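Local coordinates for uncharacterized protein (Xanthomonas axonopodis pv. citri, PDB 3OV5) that serves as the VirB7 component of a bacterial type IV secretion system, with a globular domain resembling the N0 domain of outer-membrane transport proteins, at residues Y4-T9 and E20-D25; L15-E20 and P35-L40; M28-N33 and L77-V82; G42-I47 and T57-V62. All coordinates share one frame; numbering follows the deposited sequence.

How the contacts relate
Contacts 1 and 2 use successive parts of helix 15-24, their centres about 13 Å apart; Ala8 of contact 1 packs on the sulphur of Met18 in contact 2. Contact 3 joins strand 29-32, which follows that helix, to strand 76-81, and Leu19 CD1 of contact 2 lies 3.4 Å from Val79 CG2 of contact 3. Contact 4 sets a 3-10 turn against helix 52-63. Its Leu59 offers CD2 to Leu15, Met18 and Leu19 of contact 2 and to Trp22 of contact 1, so that residue ties three contacts together. Contacts 3 and 4 lie on opposite sides of the chain's centre, with centres about 16 Å and nearest atoms about 6 Å apart.

Contact 1. Residues Y4-T9 and E20-D25; sequences YTYQAT and ERWAAD
The indole of Trp22 receives Tyr6 on one face, where Tyr6 CD1 stands 3.6 Å above the indole plane and is displaced toward the rim. This is an edge-to-face pair with ring planes 72° apart, and Tyr6 CB adds a CH-pi contact over the six-membered ring. Tyr6 in turn carries Tyr4 CE2 over the centre of one face and has Trp22 CB and CG at its edge. At the edge of the indole, Trp22 NE1 donates to Gln7 O (3.0 Å) in an almost straight bond; the oxygen lies in the indole plane, whereas NE1 sits well above the plane of the carbonyl.

The same oxygen lies at the edge of the Arg21 guanidinium and takes a weak, bent bond from Arg21 NH2 (2.8 Å). Arg21 CG is anti to the backbone N (chi1 -176°), and the chain bends at chi3. Arg21 and Thr9 meet tip to tip, Thr9 CG2 lying over one guanidinium face, 3.6 Å from Arg21 NH2. Tyr4 OH donates to the anti lone pair of Asp25 OD2 (2.7 Å), with ring and carboxylate at 80°. Asp25 OD2 is also salt-bridged to Arg21 NH1 (3.1 Å), and Arg21 NH2 to Asp12.

The N-terminal segment is thus fastened to helix 15-24 through a tyrosine-tryptophan stack and a polar network around Arg21. Asp12 and Asp25 probably neutralise the guanidinium and fix its orientation. A water donates to Tyr4 OH and Thr5 O and accepts from Gln7 N and Arg21 NH1, linking the extended backbone to the arginine.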
loop_
_atom_site.group_PDB
_atom_site.type_symbol
_atom_site.label_atom_id
_atom_site.label_comp_id
_atom_site.label_asym_id
_atom_site.label_seq_id
_atom_site.Cartn_x
_atom_site.Cartn_y
_atom_site.Cartn_z
ATOM N N TYR A 4 2.099 -10.507 13.406
ATOM C CA TYR A 4 2.456 -9.377 12.534
ATOM C C TYR A 4 1.218 -8.755 11.909
ATOM O O TYR A 4 0.347 -9.445 11.367
ATOM C CB TYR A 4 3.399 -9.816 11.427
ATOM C CG TYR A 4 3.671 -8.729 10.420
ATOM C CD1 TYR A 4 4.700 -7.809 10.599
ATOM C CD2 TYR A 4 2.856 -8.585 9.298
ATOM C CE1 TYR A 4 4.935 -6.776 9.673
ATOM C CE2 TYR A 4 3.066 -7.565 8.391
ATOM C CZ TYR A 4 4.114 -6.674 8.568
ATOM O OH TYR A 4 4.318 -5.661 7.649
ATOM N N THR A 5 1.174 -7.430 11.934
ATOM C CA THR A 5 0.075 -6.711 11.260
ATOM C C THR A 5 0.610 -5.673 10.330
ATOM O O THR A 5 1.599 -4.965 10.576
ATOM C CB THR A 5 -0.885 -5.928 12.177
ATOM O OG1 THR A 5 -0.102 -5.053 12.990
ATOM C CG2 THR A 5 -1.694 -6.853 13.052
ATOM N N TYR A 6 -0.064 -5.604 9.189
ATOM C CA TYR A 6 0.136 -4.539 8.214
ATOM C C TYR A 6 -0.508 -3.267 8.775
ATOM O O TYR A 6 -1.692 -3.247 9.098
ATOM C CB TYR A 6 -0.512 -4.886 6.868
ATOM C CG TYR A 6 0.129 -6.073 6.220
ATOM C CD1 TYR A 6 1.301 -5.919 5.480
ATOM C CD2 TYR A 6 -0.377 -7.359 6.404
ATOM C CE1 TYR A 6 1.931 -7.021 4.887
ATOM C CE2 TYR A 6 0.263 -8.466 5.858
ATOM C CZ TYR A 6 1.403 -8.285 5.093
ATOM O OH TYR A 6 1.997 -9.394 4.536
ATOM N N GLN A 7 0.303 -2.222 8.885
ATOM C CA GLN A 7 -0.100 -0.940 9.440
ATOM C C GLN A 7 0.934 0.098 9.072
ATOM O O GLN A 7 2.066 -0.255 8.696
ATOM C CB GLN A 7 -0.267 -1.010 10.962
ATOM C CG GLN A 7 1.026 -1.377 11.667
ATOM C CD GLN A 7 0.904 -1.372 13.169
ATOM O OE1 GLN A 7 -0.016 -0.829 13.765
ATOM N NE2 GLN A 7 1.872 -1.992 13.812
ATOM N N ALA A 8 0.588 1.370 9.249
ATOM C CA ALA A 8 1.595 2.416 9.265
ATOM C C ALA A 8 2.255 2.441 10.639
ATOM O O ALA A 8 1.619 2.175 11.658
ATOM C CB ALA A 8 0.970 3.780 8.963
ATOM N N THR A 9 3.543 2.763 10.651
ATOM C CA THR A 9 4.308 2.836 11.887
ATOM C C THR A 9 5.109 4.100 11.892
ATOM O O THR A 9 5.200 4.766 10.882
ATOM C CB THR A 9 5.275 1.671 12.016
ATOM O OG1 THR A 9 6.334 1.796 11.050
ATOM C CG2 THR A 9 4.569 0.366 11.912
ATOM N N GLU A 20 7.339 -0.383 0.708
ATOM C CA GLU A 20 8.617 -1.071 0.647
ATOM C C GLU A 20 8.779 -1.957 1.895
ATOM O O GLU A 20 9.253 -3.094 1.800
ATOM C CB GLU A 20 9.783 -0.075 0.575
ATOM C CG GLU A 20 9.930 0.573 -0.760
ATOM C CD GLU A 20 10.911 1.728 -0.760
ATOM O OE1 GLU A 20 11.124 2.279 -1.876
ATOM O OE2 GLU A 20 11.455 2.104 0.295
ATOM N N ARG A 21 8.382 -1.420 3.061
ATOM C CA ARG A 21 8.463 -2.202 4.290
ATOM C C ARG A 21 7.474 -3.362 4.262
ATOM O O ARG A 21 7.847 -4.507 4.603
ATOM C CB ARG A 21 8.304 -1.313 5.518
ATOM C CG ARG A 21 8.478 -2.102 6.800
ATOM C CD ARG A 21 8.397 -1.220 8.065
ATOM N NE ARG A 21 7.084 -0.591 8.167
ATOM C CZ ARG A 21 5.979 -1.241 8.520
ATOM N NH1 ARG A 21 6.019 -2.485 8.978
ATOM N NH2 ARG A 21 4.807 -0.625 8.432
ATOM N N TRP A 22 6.201 -3.106 3.912
ATOM C CA TRP A 22 5.254 -4.223 3.845
ATOM C C TRP A 22 5.770 -5.317 2.914
ATOM O O TRP A 22 5.633 -6.503 3.188
ATOM C CB TRP A 22 3.896 -3.760 3.342
ATOM C CG TRP A 22 3.112 -2.890 4.297
ATOM C CD1 TRP A 22 3.518 -2.331 5.495
ATOM C CD2 TRP A 22 1.751 -2.471 4.104
ATOM N NE1 TRP A 22 2.481 -1.592 6.052
ATOM C CE2 TRP A 22 1.390 -1.661 5.215
ATOM C CE3 TRP A 22 0.803 -2.719 3.102
ATOM C CZ2 TRP A 22 0.113 -1.107 5.340
ATOM C CZ3 TRP A 22 -0.460 -2.163 3.232
ATOM C CH2 TRP A 22 -0.783 -1.363 4.329
ATOM N N ALA A 23 6.350 -4.914 1.780
ATOM C CA ALA A 23 6.858 -5.874 0.791
ATOM C C ALA A 23 8.034 -6.672 1.390
ATOM O O ALA A 23 8.074 -7.910 1.342
ATOM C CB ALA A 23 7.287 -5.175 -0.481
ATOM N N ALA A 24 8.989 -5.968 1.994
ATOM C CA ALA A 24 10.145 -6.608 2.644
ATOM C C ALA A 24 9.684 -7.569 3.736
ATOM O O ALA A 24 10.259 -8.651 3.920
ATOM C CB ALA A 24 11.058 -5.559 3.215
ATOM N N ASP A 25 8.657 -7.170 4.462
ATOM C CA ASP A 25 8.129 -7.968 5.557
ATOM C C ASP A 25 7.412 -9.228 5.077
ATOM O O ASP A 25 7.076 -10.100 5.906
ATOM C CB ASP A 25 7.112 -7.146 6.352
ATOM C CG ASP A 25 7.732 -5.980 7.137
ATOM O OD1 ASP A 25 8.973 -5.928 7.262
ATOM O OD2 ASP A 25 6.935 -5.119 7.580
HETATM O O HOH W 1 3.253 -3.348 9.003
#

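Contact 2. Residues L15-E20 and P35-L40; sequences LKTMLE and PSDYTL
Asp37 and Lys16 meet at an oblique angle, the carboxylate lying against Lys16 CB (3.3 Å from Asp37 OD2). CG of Asp37 is anti to its backbone N (chi1 -162°), which carries the carboxylate toward the helix. There Lys16 N donates to Asp37 OD2 (2.9 Å) on the syn side, somewhat out of the carboxylate plane. Tyr38 N reaches the same oxygen from the opposite face, at 2.8 Å, so OD2 is gripped by one amide of the helix and one of its own loop. The other oxygen, OD1, is hydrogen-bonded to Thr14. The ammonium of Lys16 does not close on the acid: its NZ stays 4.8 Å from Asp37 OD1.

One residue earlier in the helix, Leu15 N donates to Tyr38 O (2.8 Å) in a nearly straight bond. On the apolar side Leu40 CD2 lies 4.0 Å from Met18 CE and 3.6 Å from Leu15 N. Leu15 CD2 touches the edge of the Tyr38 ring.

The negative carboxylate probably suits the helix dipole. Capping of the N-terminal end of helix 15-24 is thus done by a loop carboxylate and a loop carbonyl, both from the segment after strand 29-32 of the N0-like fold.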
loop_
_atom_site.group_PDB
_atom_site.type_symbol
_atom_site.label_atom_id
_atom_site.label_comp_id
_atom_site.label_asym_id
_atom_site.label_seq_id
_atom_site.Cartn_x
_atom_site.Cartn_y
_atom_site.Cartn_z
ATOM N N LEU A 15 3.801 6.728 1.185
ATOM C CA LEU A 15 3.130 5.588 0.595
ATOM C C LEU A 15 4.154 4.553 0.093
ATOM O O LEU A 15 4.059 3.360 0.424
ATOM C CB LEU A 15 2.241 6.069 -0.554
ATOM C CG LEU A 15 1.518 4.998 -1.344
ATOM C CD1 LEU A 15 0.593 4.155 -0.480
ATOM C CD2 LEU A 15 0.746 5.657 -2.499
ATOM N N LYS A 16 5.097 4.990 -0.740
ATOM C CA LYS A 16 6.056 4.065 -1.315
ATOM C C LYS A 16 6.916 3.434 -0.221
ATOM O O LYS A 16 7.208 2.245 -0.305
ATOM C CB LYS A 16 6.927 4.774 -2.357
ATOM C CG LYS A 16 7.834 3.808 -3.125
ATOM C CD LYS A 16 8.660 4.534 -4.187
ATOM C CE LYS A 16 9.624 5.508 -3.591
ATOM N NZ LYS A 16 10.486 6.157 -4.636
ATOM N N THR A 17 7.384 4.239 0.729
ATOM C CA THR A 17 8.298 3.686 1.730
ATOM C C THR A 17 7.576 2.744 2.694
ATOM O O THR A 17 8.163 1.733 3.126
ATOM C CB THR A 17 9.101 4.780 2.419
ATOM O OG1 THR A 17 8.273 5.692 3.089
ATOM C CG2 THR A 17 10.044 5.487 1.421
ATOM N N MET A 18 6.321 3.042 3.047
ATOM C CA MET A 18 5.552 2.098 3.837
ATOM C C MET A 18 5.419 0.790 3.081
ATOM O O MET A 18 5.605 -0.308 3.635
ATOM C CB MET A 18 4.172 2.651 4.183
ATOM C CG MET A 18 3.395 1.710 5.103
ATOM S SD MET A 18 1.765 2.314 5.526
ATOM C CE MET A 18 0.940 2.113 3.924
ATOM N N LEU A 19 5.057 0.880 1.804
ATOM C CA LEU A 19 4.885 -0.332 1.007
ATOM C C LEU A 19 6.206 -1.083 0.805
ATOM O O LEU A 19 6.198 -2.296 0.697
ATOM C CB LEU A 19 4.214 0.009 -0.316
ATOM C CG LEU A 19 2.720 0.300 -0.175
ATOM C CD1 LEU A 19 2.190 0.851 -1.488
ATOM C CD2 LEU A 19 1.972 -0.951 0.230
ATOM N N GLU A 20 7.339 -0.383 0.708
ATOM C CA GLU A 20 8.617 -1.071 0.647
ATOM C C GLU A 20 8.779 -1.957 1.895
ATOM O O GLU A 20 9.253 -3.094 1.800
ATOM C CB GLU A 20 9.783 -0.075 0.575
ATOM C CG GLU A 20 9.930 0.573 -0.760
ATOM C CD GLU A 20 10.911 1.728 -0.760
ATOM O OE1 GLU A 20 11.124 2.279 -1.876
ATOM O OE2 GLU A 20 11.455 2.104 0.295
ATOM N N PRO A 35 4.167 8.419 -10.865
ATOM C CA PRO A 35 5.311 9.297 -11.122
ATOM C C PRO A 35 5.935 9.884 -9.864
ATOM O O PRO A 35 7.111 10.269 -9.887
ATOM C CB PRO A 35 4.710 10.426 -11.952
ATOM C CG PRO A 35 3.245 10.392 -11.627
ATOM C CD PRO A 35 2.917 8.966 -11.419
ATOM N N SER A 36 5.158 9.978 -8.781
ATOM C CA SER A 36 5.600 10.575 -7.520
ATOM C C SER A 36 5.213 9.674 -6.373
ATOM O O SER A 36 4.177 9.001 -6.437
ATOM C CB SER A 36 4.912 11.927 -7.321
ATOM O OG SER A 36 5.383 12.624 -6.194
ATOM N N ASP A 37 5.983 9.751 -5.302
ATOM C CA ASP A 37 5.554 9.249 -4.010
ATOM C C ASP A 37 4.557 10.269 -3.425
ATOM O O ASP A 37 4.408 11.393 -3.918
ATOM C CB ASP A 37 6.808 9.054 -3.142
ATOM C CG ASP A 37 6.606 8.147 -1.952
ATOM O OD1 ASP A 37 7.642 7.939 -1.250
ATOM O OD2 ASP A 37 5.485 7.643 -1.713
ATOM N N TYR A 38 3.892 9.846 -2.362
ATOM C CA TYR A 38 2.902 10.660 -1.647
ATOM C C TYR A 38 3.086 10.455 -0.179
ATOM O O TYR A 38 3.396 9.347 0.287
ATOM C CB TYR A 38 1.459 10.233 -1.994
ATOM C CG TYR A 38 1.126 10.598 -3.390
ATOM C CD1 TYR A 38 0.917 11.947 -3.742
ATOM C CD2 TYR A 38 1.068 9.648 -4.390
ATOM C CE1 TYR A 38 0.688 12.325 -5.021
ATOM C CE2 TYR A 38 0.793 10.043 -5.693
ATOM C CZ TYR A 38 0.620 11.376 -5.989
ATOM O OH TYR A 38 0.357 11.778 -7.257
ATOM N N THR A 39 2.855 11.500 0.603
ATOM C CA THR A 39 2.844 11.327 2.033
ATOM C C THR A 39 1.694 10.394 2.414
ATOM O O THR A 39 0.696 10.267 1.706
ATOM C CB THR A 39 2.776 12.656 2.752
ATOM O OG1 THR A 39 3.259 12.452 4.080
ATOM C CG2 THR A 39 1.409 13.162 2.825
ATOM N N LEU A 40 1.827 9.757 3.574
ATOM C CA LEU A 40 0.721 9.044 4.170
ATOM C C LEU A 40 -0.295 10.048 4.685
ATOM O O LEU A 40 0.063 10.968 5.445
ATOM C CB LEU A 40 1.213 8.164 5.332
ATOM C CG LEU A 40 2.204 7.078 4.902
ATOM C CD1 LEU A 40 2.753 6.313 6.106
ATOM C CD2 LEU A 40 1.574 6.099 3.942
#

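Contact 3. Residues M28-N33 and L77-V82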
loop_
_atom_site.group_PDB
_atom_site.type_symbol
_atom_site.label_atom_id
_atom_site.label_comp_id
_atom_site.label_asym_id
_atom_site.label_seq_id
_atom_site.Cartn_x
_atom_site.Cartn_y
_atom_site.Cartn_z
ATOM N N MET A 28 7.833 -10.063 -0.677
ATOM C CA MET A 28 7.160 -9.597 -1.897
ATOM C C MET A 28 7.955 -8.498 -2.564
ATOM O O MET A 28 8.828 -7.897 -1.907
ATOM C CB MET A 28 5.752 -9.081 -1.580
ATOM C CG MET A 28 4.808 -10.170 -1.097
ATOM S SD MET A 28 3.220 -9.558 -0.524
ATOM C CE MET A 28 2.448 -9.382 -2.080
ATOM N N GLN A 29 7.744 -8.321 -3.872
ATOM C CA GLN A 29 8.245 -7.240 -4.796
ATOM C C GLN A 29 7.273 -6.047 -4.615
ATOM O O GLN A 29 6.090 -6.301 -4.611
ATOM C CB GLN A 29 8.258 -7.722 -6.306
ATOM C CG GLN A 29 8.634 -6.631 -7.350
ATOM C CD GLN A 29 8.757 -7.123 -8.805
ATOM O OE1 GLN A 29 8.486 -8.296 -9.134
ATOM N NE2 GLN A 29 9.147 -6.206 -9.690
ATOM N N LEU A 30 7.754 -4.804 -4.628
ATOM C CA LEU A 30 6.903 -3.635 -4.810
ATOM C C LEU A 30 7.086 -3.110 -6.231
ATOM O O LEU A 30 8.217 -2.808 -6.635
ATOM C CB LEU A 30 7.272 -2.527 -3.822
ATOM C CG LEU A 30 6.559 -1.190 -4.036
ATOM C CD1 LEU A 30 5.062 -1.321 -3.868
ATOM C CD2 LEU A 30 7.101 -0.140 -3.067
ATOM N N SER A 31 5.982 -2.966 -6.968
ATOM C CA SER A 31 5.976 -2.267 -8.248
ATOM C C SER A 31 5.198 -0.982 -8.061
ATOM O O SER A 31 3.974 -0.991 -7.940
ATOM C CB SER A 31 5.333 -3.132 -9.318
ATOM O OG SER A 31 6.137 -4.277 -9.541
ATOM N N TYR A 32 5.939 0.114 -7.958
ATOM C CA TYR A 32 5.361 1.413 -7.692
ATOM C C TYR A 32 5.278 2.182 -9.006
ATOM O O TYR A 32 6.251 2.755 -9.472
ATOM C CB TYR A 32 6.190 2.164 -6.638
ATOM C CG TYR A 32 5.506 3.419 -6.169
ATOM C CD1 TYR A 32 4.529 3.367 -5.165
ATOM C CD2 TYR A 32 5.787 4.647 -6.745
ATOM C CE1 TYR A 32 3.833 4.517 -4.760
ATOM C CE2 TYR A 32 5.112 5.809 -6.339
ATOM C CZ TYR A 32 4.123 5.731 -5.361
ATOM O OH TYR A 32 3.416 6.830 -4.968
ATOM N N ASN A 33 4.104 2.149 -9.635
ATOM C CA ASN A 33 3.940 2.621 -11.007
ATOM C C ASN A 33 3.257 3.991 -11.090
ATOM O O ASN A 33 2.403 4.229 -11.956
ATOM C CB ASN A 33 3.169 1.578 -11.821
ATOM C CG ASN A 33 3.910 0.287 -12.026
ATOM O OD1 ASN A 33 5.018 0.089 -11.538
ATOM N ND2 ASN A 33 3.277 -0.612 -12.766
ATOM N N LEU A 77 3.258 -6.291 -4.467
ATOM C CA LEU A 77 2.364 -5.203 -4.171
ATOM C C LEU A 77 2.459 -4.244 -5.359
ATOM O O LEU A 77 3.540 -3.801 -5.718
ATOM C CB LEU A 77 2.781 -4.526 -2.868
ATOM C CG LEU A 77 2.578 -5.404 -1.632
ATOM C CD1 LEU A 77 3.255 -4.798 -0.424
ATOM C CD2 LEU A 77 1.106 -5.518 -1.327
ATOM N N LEU A 78 1.318 -3.990 -5.990
ATOM C CA LEU A 78 1.239 -3.247 -7.238
ATOM C C LEU A 78 0.471 -1.953 -7.016
ATOM O O LEU A 78 -0.694 -1.981 -6.600
ATOM C CB LEU A 78 0.517 -4.089 -8.301
ATOM C CG LEU A 78 0.306 -3.433 -9.656
ATOM C CD1 LEU A 78 1.599 -2.991 -10.334
ATOM C CD2 LEU A 78 -0.450 -4.398 -10.540
ATOM N N VAL A 79 1.142 -0.822 -7.250
ATOM C CA VAL A 79 0.548 0.504 -7.117
ATOM C C VAL A 79 0.514 1.114 -8.511
ATOM O O VAL A 79 1.556 1.212 -9.147
ATOM C CB VAL A 79 1.368 1.401 -6.175
ATOM C CG1 VAL A 79 0.651 2.730 -6.002
ATOM C CG2 VAL A 79 1.603 0.720 -4.827
ATOM N N GLN A 80 -0.670 1.500 -8.996
ATOM C CA GLN A 80 -0.765 1.914 -10.389
ATOM C C GLN A 80 -1.984 2.808 -10.540
ATOM O O GLN A 80 -2.878 2.809 -9.692
ATOM C CB GLN A 80 -0.904 0.691 -11.307
ATOM C CG GLN A 80 -2.171 -0.089 -11.006
ATOM C CD GLN A 80 -2.382 -1.290 -11.866
ATOM O OE1 GLN A 80 -2.014 -1.333 -13.052
ATOM N NE2 GLN A 80 -3.058 -2.271 -11.294
ATOM N N PRO A 81 -2.071 3.545 -11.651
ATOM C CA PRO A 81 -3.341 4.182 -11.972
ATOM C C PRO A 81 -4.432 3.125 -12.041
ATOM O O PRO A 81 -4.192 2.024 -12.566
ATOM C CB PRO A 81 -3.076 4.815 -13.343
ATOM C CG PRO A 81 -1.581 5.000 -13.388
ATOM C CD PRO A 81 -1.068 3.745 -12.724
ATOM N N VAL A 82 -5.632 3.446 -11.555
ATOM C CA VAL A 82 -6.698 2.441 -11.553
ATOM C C VAL A 82 -7.000 1.977 -12.977
ATOM O O VAL A 82 -7.354 2.797 -13.824
ATOM C CB VAL A 82 -7.998 2.975 -10.944
ATOM C CG1 VAL A 82 -9.090 1.910 -11.002
ATOM C CG2 VAL A 82 -7.789 3.501 -9.514
#
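Backbone hydrogen bonds between residues 28-33 and 77-82 make a parallel pairing. Leu77 N donates to Gln29 O, Ser31 N to Leu77 O, Val79 N to Ser31 O (2.9 Å) and Asn33 N to Val79 O (2.8 Å). The short strand axes run 4.9 Å apart at 3°, and Leu30, Ser31 and Tyr32 pair with Leu77, Leu78 and Val79.

Apolar contacts gather on the face with Leu30, Tyr32, Leu77 and Val79. The CD1 methyl of Leu30 lies 3.4 Å from Leu77 O, with Leu77 CB and Val79 CG2 farther off. Tyr32 has CG anti to the backbone N, beside the carbonyl carbon (chi1 -171°). Its ring lies against Val79, with Tyr32 CE1 3.9 Å from Val79 CG1, and its hydroxyl is hydrogen-bonded to Ser36 O. Helix 15-24 packs on this side through Leu15, Lys16, Leu19 and Glu20. At the start, Met28 crosses Leu77 at about a right angle, its CE 4.0 Å from Leu77 CG.

On the other face the Leu78 CD1 methyl is in van der Waals contact with Ser31 CB (3.9 Å) and with the amide of Asn33 (3.8 Å to ND2).

Leu78 turns its backbone bonds to Ser71 of strand 68-73, which makes strand 76-81 the middle of the mixed sheet. The chemistry is correspondingly two-sided: a hydrophobic face against the helix, and a mixed one on which Leu78 lies beside Ser31 and the Asn33 amide.

Contact 4. Residues G42-I47 and T57-V62; sequences GPVSAI and TELSAV
Ile47 has CG1 anti to its carbonyl carbon (chi1 -58°) and CD1 extended beyond it (chi2 175°), which drives the methyl into helix 52-63 between Glu58 and Leu59. Ile47 CD1 there lies 4.0 Å from Leu59 CB and 3.8 Å from Leu59 N. Leu59 CG is anti to the backbone N (chi1 -170°), and from it the CD1 methyl reaches Val44 CG2 at 3.9 Å. The same Val44 methyl is 4.0 Å from Val62 CG1, the valine side chains being at about a right angle. Farther out Pro43 CB rests on Val62 CG2, also at 4.0 Å.

Glu58 and Ile47 slide past each other in opposite directions, Glu58 CB lying beside Ile47 CG1. In one of the two conformers of Glu58, OE1 accepts from a water (2.8 Å) that also donates to Ala46 O (2.9 Å), while OE2 is bonded to Gln54.

The 3-10 turn 42-46 is thus held to the helix by aliphatic contacts, with Val44 and Leu59 continuing into Met18 of helix 15-24. Polar coupling at the edge of the contact passes through water, so the join is chiefly hydrophobic, with a single water linking Glu58 OE1 to Ala46 O.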
loop_
_atom_site.group_PDB
_atom_site.type_symbol
_atom_site.label_atom_id
_atom_site.label_comp_id
_atom_site.label_asym_id
_atom_site.label_seq_id
_atom_site.Cartn_x
_atom_site.Cartn_y
_atom_site.Cartn_z
ATOM N N GLY A 42 -3.925 10.857 6.888
ATOM C CA GLY A 42 -4.532 10.381 8.120
ATOM C C GLY A 42 -5.264 9.055 8.058
ATOM O O GLY A 42 -5.069 8.242 8.943
ATOM N N PRO A 43 -6.135 8.823 7.052
ATOM C CA PRO A 43 -6.887 7.567 6.973
ATOM C C PRO A 43 -6.027 6.302 6.954
ATOM O O PRO A 43 -6.526 5.228 7.276
ATOM C CB PRO A 43 -7.721 7.727 5.676
ATOM C CG PRO A 43 -7.782 9.127 5.409
ATOM C CD PRO A 43 -6.626 9.812 6.076
ATOM N N VAL A 44 -4.762 6.412 6.552
ATOM C CA VAL A 44 -3.892 5.239 6.601
ATOM C C VAL A 44 -3.733 4.726 8.041
ATOM O O VAL A 44 -3.483 3.534 8.246
ATOM C CB VAL A 44 -2.507 5.545 5.967
ATOM C CG1 VAL A 44 -1.578 4.384 6.037
ATOM C CG2 VAL A 44 -2.634 5.988 4.545
ATOM N N SER A 45 -3.908 5.621 9.026
ATOM C CA SER A 45 -3.771 5.238 10.438
ATOM C C SER A 45 -4.851 4.244 10.875
ATOM O O SER A 45 -4.710 3.616 11.927
ATOM C CB SER A 45 -3.722 6.496 11.286
ATOM O OG SER A 45 -2.486 7.166 11.009
ATOM N N ALA A 46 -5.909 4.057 10.105
ATOM C CA ALA A 46 -6.945 3.080 10.424
ATOM C C ALA A 46 -6.513 1.646 10.130
ATOM O O ALA A 46 -7.156 0.709 10.604
ATOM C CB ALA A 46 -8.226 3.413 9.666
ATOM N N ILE A 47 -5.471 1.450 9.313
ATOM C CA ILE A 47 -5.165 0.108 8.837
ATOM C C ILE A 47 -4.378 -0.654 9.887
ATOM O O ILE A 47 -3.323 -0.195 10.349
ATOM C CB ILE A 47 -4.364 0.176 7.541
ATOM C CG1 ILE A 47 -5.155 0.964 6.482
ATOM C CG2 ILE A 47 -4.004 -1.235 7.078
ATOM C CD1 ILE A 47 -4.372 1.186 5.177
ATOM N N THR A 57 -6.054 -3.458 0.116
ATOM C CA THR A 57 -7.366 -2.983 -0.346
ATOM C C THR A 57 -7.801 -1.724 0.420
ATOM O O THR A 57 -8.290 -0.749 -0.172
ATOM C CB THR A 57 -8.374 -4.128 -0.254
ATOM O OG1 THR A 57 -7.885 -5.195 -1.093
ATOM C CG2 THR A 57 -9.748 -3.737 -0.718
ATOM N N GLU A 58 -7.598 -1.709 1.740
ATOM C CA GLU A 58 -7.867 -0.494 2.511
ATOM C C GLU A 58 -7.017 0.652 1.988
ATOM O O GLU A 58 -7.494 1.784 1.829
ATOM C CB GLU A 58 -7.582 -0.699 3.992
ATOM C CG GLU A 58 -8.551 -1.617 4.710
ATOM C CD GLU A 58 -8.318 -1.604 6.214
ATOM O OE1 GLU A 58 -8.443 -0.511 6.797
ATOM O OE2 GLU A 58 -8.034 -2.674 6.800
ATOM N N LEU A 59 -5.741 0.371 1.760
ATOM C CA LEU A 59 -4.829 1.402 1.273
ATOM C C LEU A 59 -5.246 1.910 -0.099
ATOM O O LEU A 59 -5.197 3.120 -0.390
ATOM C CB LEU A 59 -3.418 0.868 1.275
ATOM C CG LEU A 59 -2.310 1.886 1.027
ATOM C CD1 LEU A 59 -2.303 2.966 2.097
ATOM C CD2 LEU A 59 -0.971 1.168 0.968
ATOM N N SER A 60 -5.645 0.969 -0.957
ATOM C CA SER A 60 -6.180 1.320 -2.258
ATOM C C SER A 60 -7.333 2.318 -2.136
ATOM O O SER A 60 -7.377 3.323 -2.847
ATOM C CB SER A 60 -6.637 0.042 -2.952
ATOM O OG SER A 60 -6.897 0.307 -4.315
ATOM N N ALA A 61 -8.274 2.047 -1.239
ATOM C CA ALA A 61 -9.421 2.921 -1.069
ATOM C C ALA A 61 -8.984 4.315 -0.608
ATOM O O ALA A 61 -9.577 5.323 -1.015
ATOM C CB ALA A 61 -10.404 2.326 -0.103
ATOM N N VAL A 62 -7.944 4.379 0.242
ATOM C CA VAL A 62 -7.469 5.667 0.733
ATOM C C VAL A 62 -6.957 6.540 -0.400
ATOM O O VAL A 62 -7.145 7.760 -0.370
ATOM C CB VAL A 62 -6.398 5.453 1.820
ATOM C CG1 VAL A 62 -5.726 6.748 2.176
ATOM C CG2 VAL A 62 -7.005 4.797 3.066
HETATM O O HOH W 2 -9.606 -0.154 9.283
#